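Local structure of bartonella effector protein (Bep) substrate of VirB T4SS (Bartonella sp. 1-1C, 4PY3) at residues Tyr13-His17 and Met18-Lys22. The protein probably transfers AMP from ATP to threonine or tyrosine side chains of target proteins, this chain being the N-terminal FIC-domain part of a larger translocated effector. Residues are numbered along the deposited sequence; the frame is centred on the assembly and turned at random.
Sequences YAYPH and MNTLK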
ATOM      1  N   TYR A  13     -13.467 -12.044   6.605  1.00 36.38           N
ATOM      2  CA  TYR A  13     -12.024 -11.866   6.747  1.00 34.89           C
ATOM      3  C   TYR A  13     -11.560 -12.128   8.193  1.00 33.13           C
ATOM      4  O   TYR A  13     -10.424 -12.515   8.422  1.00 32.37           O
ATOM      5  CB  TYR A  13     -11.584 -10.448   6.327  1.00 35.83           C
ATOM      6  CG  TYR A  13     -11.528 -10.193   4.836  1.00 37.40           C
ATOM      7  CD1 TYR A  13     -10.513 -10.726   4.052  1.00 37.12           C
ATOM      8  CD2 TYR A  13     -12.470  -9.391   4.211  1.00 39.73           C
ATOM      9  CE1 TYR A  13     -10.455 -10.479   2.683  1.00 38.84           C
ATOM     10  CE2 TYR A  13     -12.416  -9.138   2.845  1.00 41.73           C
ATOM     11  CZ  TYR A  13     -11.409  -9.688   2.090  1.00 41.26           C
ATOM     12  OH  TYR A  13     -11.360  -9.425   0.729  1.00 43.99           O
ATOM     13  N   ALA A  14     -12.431 -11.892   9.166  1.00 32.73           N
ATOM     14  CA  ALA A  14     -12.087 -12.089  10.579  1.00 31.70           C
ATOM     15  C   ALA A  14     -12.701 -13.397  11.110  1.00 31.06           C
ATOM     16  O   ALA A  14     -13.585 -13.961  10.476  1.00 31.54           O
ATOM     17  CB  ALA A  14     -12.575 -10.909  11.406  1.00 32.37           C
ATOM     18  N   TYR A  15     -12.231 -13.872  12.257  1.00 30.36           N
ATOM     19  CA  TYR A  15     -12.780 -15.114  12.854  1.00 30.24           C
ATOM     20  C   TYR A  15     -14.228 -14.924  13.324  1.00 30.34           C
ATOM     21  O   TYR A  15     -14.616 -13.818  13.671  1.00 30.49           O
ATOM     22  CB  TYR A  15     -11.898 -15.605  14.009  1.00 30.41           C
ATOM     23  CG  TYR A  15     -10.575 -16.156  13.566  1.00 30.47           C
ATOM     24  CD1 TYR A  15     -10.482 -17.410  12.980  1.00 30.89           C
ATOM     25  CD2 TYR A  15      -9.398 -15.424  13.737  1.00 30.49           C
ATOM     26  CE1 TYR A  15      -9.255 -17.930  12.583  1.00 31.27           C
ATOM     27  CE2 TYR A  15      -8.168 -15.932  13.332  1.00 30.75           C
ATOM     28  CZ  TYR A  15      -8.103 -17.182  12.758  1.00 31.09           C
ATOM     29  OH  TYR A  15      -6.885 -17.673  12.369  1.00 31.63           O
ATOM     30  N   PRO A  16     -15.042 -15.993  13.332  1.00 30.58           N
ATOM     31  CA  PRO A  16     -16.448 -15.821  13.750  1.00 30.91           C
ATOM     32  C   PRO A  16     -16.611 -15.456  15.216  1.00 30.80           C
ATOM     33  O   PRO A  16     -17.600 -14.852  15.581  1.00 31.07           O
ATOM     34  CB  PRO A  16     -17.082 -17.190  13.499  1.00 31.69           C
ATOM     35  CG  PRO A  16     -16.119 -17.913  12.616  1.00 31.88           C
ATOM     36  CD  PRO A  16     -14.760 -17.383  12.949  1.00 31.05           C
ATOM     37  N   HIS A  17     -15.620 -15.814  16.016  1.00 30.74           N
ATOM     38  CA  HIS A  17     -15.667 -15.622  17.453  1.00 31.28           C
ATOM     39  C   HIS A  17     -14.661 -14.587  17.975  1.00 31.62           C
ATOM     40  O   HIS A  17     -14.752 -14.190  19.138  1.00 32.56           O
ATOM     41  CB  HIS A  17     -15.457 -16.970  18.172  1.00 32.00           C
ATOM     42  CG  HIS A  17     -14.073 -17.512  18.033  1.00 32.34           C
ATOM     43  ND1 HIS A  17     -13.494 -17.780  16.811  1.00 31.80           N
ATOM     44  CD2 HIS A  17     -13.145 -17.828  18.960  1.00 33.54           C
ATOM     45  CE1 HIS A  17     -12.273 -18.239  16.992  1.00 32.49           C
ATOM     46  NE2 HIS A  17     -12.033 -18.274  18.288  1.00 33.67           N
ATOM     47  N   MET A  18     -13.729 -14.146  17.134  1.00 31.31           N
ATOM     48  CA  MET A  18     -12.826 -13.032  17.479  1.00 31.98           C
ATOM     49  C   MET A  18     -12.601 -12.023  16.338  1.00 31.75           C
ATOM     50  O   MET A  18     -12.662 -12.362  15.158  1.00 30.97           O
ATOM     51  CB  MET A  18     -11.482 -13.588  17.921  1.00 32.60           C
ATOM     52  CG  MET A  18     -11.563 -14.683  18.955  1.00 33.54           C
ATOM     53  SD  MET A  18     -10.033 -14.919  19.870  1.00 35.57           S
ATOM     54  CE  MET A  18      -9.978 -13.388  20.789  1.00 36.96           C
ATOM     55  N   ASN A  19     -12.337 -10.763  16.691  1.00 32.96           N
ATOM     56  CA  ASN A  19     -12.115  -9.717  15.658  1.00 33.34           C
ATOM     57  C   ASN A  19     -10.866  -9.857  14.866  1.00 33.07           C
ATOM     58  O   ASN A  19     -10.648  -9.069  13.939  1.00 33.53           O
ATOM     59  CB  ASN A  19     -11.820  -8.370  16.260  1.00 35.10           C
ATOM     60  CG  ASN A  19     -12.855  -7.894  17.174  1.00 36.24           C
ATOM     61  OD1 ASN A  19     -13.991  -8.317  17.085  1.00 35.66           O
ATOM     62  ND2 ASN A  19     -12.486  -6.978  18.062  1.00 38.25           N
ATOM     63  N   THR A  20      -9.958 -10.671  15.355  1.00 33.11           N
ATOM     64  CA  THR A  20      -8.692 -10.860  14.723  1.00 33.08           C
ATOM     65  C   THR A  20      -8.870 -11.385  13.304  1.00 32.19           C
ATOM     66  O   THR A  20      -9.784 -12.160  13.022  1.00 31.58           O
ATOM     67  CB  THR A  20      -7.914 -11.848  15.575  1.00 33.53           C
ATOM     68  OG1 THR A  20      -7.750 -11.298  16.891  1.00 35.19           O
ATOM     69  CG2 THR A  20      -6.587 -12.153  14.976  1.00 33.51           C
ATOM     70  N   LEU A  21      -7.991 -10.931  12.405  1.00 32.58           N
ATOM     71  CA  LEU A  21      -8.027 -11.370  11.018  1.00 32.20           C
ATOM     72  C   LEU A  21      -7.623 -12.844  10.933  1.00 32.07           C
ATOM     73  O   LEU A  21      -6.661 -13.282  11.573  1.00 32.44           O
ATOM     74  CB  LEU A  21      -7.113 -10.505  10.132  1.00 32.56           C
ATOM     75  CG  LEU A  21      -7.615  -9.095   9.804  1.00 33.62           C
ATOM     76  CD1 LEU A  21      -6.538  -8.251   9.129  1.00 34.33           C
ATOM     77  CD2 LEU A  21      -8.854  -9.136   8.919  1.00 33.86           C
ATOM     78  N   LYS A  22      -8.334 -13.593  10.101  1.00 32.28           N
ATOM     79  CA  LYS A  22      -7.996 -14.994   9.876  1.00 32.84           C
ATOM     80  C   LYS A  22      -6.595 -15.066   9.307  1.00 33.43           C
ATOM     81  O   LYS A  22      -6.227 -14.252   8.459  1.00 33.30           O
ATOM     82  CB  LYS A  22      -8.964 -15.656   8.894  1.00 33.11           C
ATOM     83  CG  LYS A  22     -10.365 -15.844   9.423  1.00 33.29           C
ATOM     84  CD  LYS A  22     -11.261 -16.365   8.310  1.00 34.20           C
ATOM     85  CE  LYS A  22     -12.667 -16.664   8.788  1.00 34.71           C
ATOM     86  NZ  LYS A  22     -13.521 -17.100   7.659  1.00 36.13           N
TER
HETATM   87  O   HOH W   1      -8.135 -12.752   7.184  1.00 33.56           O
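The carbonyl oxygen of Tyr-13 is gripped twice: Lys-22 N donates to Tyr-13 O over 2.9 Å in the carbonyl plane, with a nearly straight angle of 170° at the hydrogen, and a water donates to it as well. That water's other hydrogen bond goes to the carbonyl of Lys-22, so it links the two arms of the loop where the chain comes back on itself. Further along, Tyr-15 N donates to Thr-20 O at 3.1 Å. These two bonds flank Ala-14 and Leu-21, which form a single bridge with CA atoms 4.1 Å apart. The small methyl of Ala-14 suits this close approach, its CB lying 3.5 Å from Thr-20 O.

Tyr-15 offers a flat face to the returning chain. With its CG anti to the carbonyl carbon (chi1 -71°), the ring lies across Lys-22, whose CA sits over one face, 3.9 Å from the centroid, in a CH-pi contact; the hydroxyl reaches on to Asn-23 N. The long extended chain of Lys-22 runs past Ala-14, CE 3.3 Å from Ala-14 O, and carries its ammonium to Asp-89, Asn-12 O and the ring of Phe-87. At the far end of the hairpin-like loop, Met-18 CG packs over one face of the His-17 ring, 3.7 Å from its centroid.

Tyr-13 leads inward to Trp-76, edge-to-face, while Thr-20 OG1 bonds to Met-28 O and Thr-30. Backbone bonds thus close this N-terminal loop, and the lysine's charge, matched by Asp-89, ties it to the segment between strands 85-86 and 92-93.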